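Local coordinates for sensor protein CzcS (Pseudomonas aeruginosa, PDB 5GPO) that probably acts as the zinc-responsive sensor histidine kinase of a two-component system, this chain being its sensor domain, at residues B[16-19]-B[20-23]. Sequence-based numbering, arbitrary orientation.
Sequences KLEQ and IRHS
E18 and R21 sit one turn apart on the amino-terminal alpha-helix 7-25 of the sensor domain, their side chains running alongside each other. Here the backbone is regular: four i+4 to i hydrogen bonds join the segments, I20 N to K16 O at 2.9 Å among them, and Q19 O also accepts a hydrogen bond from the side-chain NE2 of Q44 on helix 34-47. Packing is tight where L17 and I20 are buried. I20 rests on L41 of helix 34-47 and on L53 of the second subunit, L17 on M112 of that subunit; I20 CG1 folds back to 3.4 Å from K16 O. The looser side belongs to E18, Q19 and H22, with H22 ND1 hydrogen-bonded to D26. E18, bent at chi2 (-50°), brings OE2 to the guanidinium edge, 3.5 Å from R21 NE, a long salt bridge with the two planes only 8° apart. R21 NH2 forms a salt bridge with E25, and NH1 donates a hydrogen bond to the carbonyl of S111 of the second subunit, which ties R21 to the dimer interface. One water closes the E18-R21 pairing, donating to E18 OE1 at 2.6 Å and accepting from R21 NH1 at 2.7 Å.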
ATOM      1  N   LYS B  16      -9.008  -1.503   8.106  1.00 18.22           N
ATOM      2  CA  LYS B  16      -8.292  -2.044   6.949  1.00 20.10           C
ATOM      3  C   LYS B  16      -8.558  -3.531   6.790  1.00 20.00           C
ATOM      4  O   LYS B  16      -8.751  -4.023   5.669  1.00 21.05           O
ATOM      5  CB  LYS B  16      -6.782  -1.806   7.071  1.00 18.14           C
ATOM      6  CG  LYS B  16      -6.316  -0.377   6.866  1.00 33.37           C
ATOM      7  CD  LYS B  16      -4.786  -0.297   6.853  1.00 26.18           C
ATOM      8  CE  LYS B  16      -4.331   1.087   6.448  1.00 31.82           C
ATOM      9  NZ  LYS B  16      -4.902   2.147   7.333  1.00 37.75           N
ATOM     10  N   LEU B  17      -8.551  -4.268   7.903  1.00 17.63           N
ATOM     11  CA  LEU B  17      -8.862  -5.691   7.852  1.00 16.39           C
ATOM     12  C   LEU B  17     -10.258  -5.924   7.291  1.00 20.45           C
ATOM     13  O   LEU B  17     -10.484  -6.873   6.537  1.00 18.22           O
ATOM     14  CB  LEU B  17      -8.745  -6.309   9.245  1.00 16.27           C
ATOM     15  CG  LEU B  17      -8.934  -7.826   9.265  1.00 19.16           C
ATOM     16  CD1 LEU B  17      -7.789  -8.468   8.512  1.00 17.29           C
ATOM     17  CD2 LEU B  17      -8.966  -8.329  10.724  1.00 22.74           C
ATOM     18  N   GLU B  18     -11.206  -5.065   7.646  1.00 17.56           N
ATOM     19  CA  GLU B  18     -12.560  -5.240   7.137  1.00 24.25           C
ATOM     20  C   GLU B  18     -12.640  -4.896   5.661  1.00 22.61           C
ATOM     21  O   GLU B  18     -13.440  -5.490   4.923  1.00 16.59           O
ATOM     22  CB  GLU B  18     -13.541  -4.407   7.970  1.00 24.66           C
ATOM     23  CG  GLU B  18     -13.683  -4.963   9.394  1.00 30.22           C
ATOM     24  CD  GLU B  18     -13.974  -6.482   9.429  1.00 30.95           C
ATOM     25  OE1 GLU B  18     -13.397  -7.205  10.279  1.00 38.52           O
ATOM     26  OE2 GLU B  18     -14.779  -6.955   8.596  1.00 42.55           O
ATOM     27  N   GLN B  19     -11.796  -3.964   5.209  1.00 19.41           N
ATOM     28  CA  GLN B  19     -11.688  -3.696   3.782  1.00 19.94           C
ATOM     29  C   GLN B  19     -11.146  -4.916   3.042  1.00 21.33           C
ATOM     30  O   GLN B  19     -11.620  -5.251   1.952  1.00 20.37           O
ATOM     31  CB  GLN B  19     -10.799  -2.462   3.560  1.00 19.97           C
ATOM     32  CG  GLN B  19     -11.511  -1.125   3.871  1.00 25.69           C
ATOM     33  CD  GLN B  19     -10.565   0.017   4.256  1.00 27.28           C
ATOM     34  OE1 GLN B  19      -9.371  -0.187   4.506  1.00 23.56           O
ATOM     35  NE2 GLN B  19     -11.103   1.229   4.291  1.00 23.32           N
ATOM     36  N   ILE B  20     -10.145  -5.591   3.622  1.00 18.13           N
ATOM     37  CA  ILE B  20      -9.633  -6.826   3.032  1.00 16.49           C
ATOM     38  C   ILE B  20     -10.718  -7.895   2.989  1.00 17.30           C
ATOM     39  O   ILE B  20     -10.844  -8.625   2.000  1.00 18.30           O
ATOM     40  CB  ILE B  20      -8.391  -7.315   3.799  1.00 15.89           C
ATOM     41  CG1 ILE B  20      -7.250  -6.321   3.608  1.00 16.38           C
ATOM     42  CG2 ILE B  20      -7.976  -8.683   3.285  1.00 17.93           C
ATOM     43  CD1 ILE B  20      -6.101  -6.521   4.561  1.00 25.05           C
ATOM     44  N   ARG B  21     -11.499  -8.028   4.067  1.00 18.84           N
ATOM     45  CA  ARG B  21     -12.601  -8.991   4.058  1.00 21.29           C
ATOM     46  C   ARG B  21     -13.616  -8.661   2.968  1.00 22.17           C
ATOM     47  O   ARG B  21     -14.161  -9.565   2.322  1.00 21.75           O
ATOM     48  CB  ARG B  21     -13.284  -9.041   5.432  1.00 17.37           C
ATOM     49  CG  ARG B  21     -14.465 -10.018   5.502  1.00 22.74           C
ATOM     50  CD  ARG B  21     -15.165 -10.013   6.875  1.00 24.71           C
ATOM     51  NE  ARG B  21     -14.284 -10.396   7.978  1.00 22.32           N
ATOM     52  CZ  ARG B  21     -14.026 -11.655   8.351  1.00 27.13           C
ATOM     53  NH1 ARG B  21     -13.216 -11.886   9.366  1.00 22.53           N
ATOM     54  NH2 ARG B  21     -14.551 -12.692   7.699  1.00 22.78           N
ATOM     55  N   HIS B  22     -13.887  -7.369   2.742  1.00 16.00           N
ATOM     56  CA  HIS B  22     -14.811  -7.016   1.672  1.00 26.98           C
ATOM     57  C   HIS B  22     -14.291  -7.519   0.337  1.00 21.48           C
ATOM     58  O   HIS B  22     -15.039  -8.114  -0.444  1.00 19.56           O
ATOM     59  CB  HIS B  22     -15.033  -5.505   1.608  1.00 19.77           C
ATOM     60  CG  HIS B  22     -15.926  -5.082   0.484  1.00 23.26           C
ATOM     61  ND1 HIS B  22     -17.299  -5.222   0.523  1.00 22.60           N
ATOM     62  CD2 HIS B  22     -15.639  -4.518  -0.713  1.00 33.50           C
ATOM     63  CE1 HIS B  22     -17.815  -4.770  -0.608  1.00 31.32           C
ATOM     64  NE2 HIS B  22     -16.830  -4.334  -1.374  1.00 30.28           N
ATOM     65  N   SER B  23     -12.983  -7.354   0.098  1.00 24.13           N
ATOM     66  CA  SER B  23     -12.415  -7.770  -1.179  0.60 22.48           C
ATOM     67  C   SER B  23     -12.480  -9.280  -1.375  1.00 24.90           C
ATOM     68  O   SER B  23     -12.566  -9.746  -2.516  1.00 23.73           O
ATOM     69  CB  SER B  23     -10.976  -7.262  -1.307  0.60 22.17           C
ATOM     70  OG  SER B  23     -10.128  -7.800  -0.310  0.60 22.60           O
TER
HETATM   71  O   HOH W   1     -13.252  -9.735  10.937  1.00 35.87           O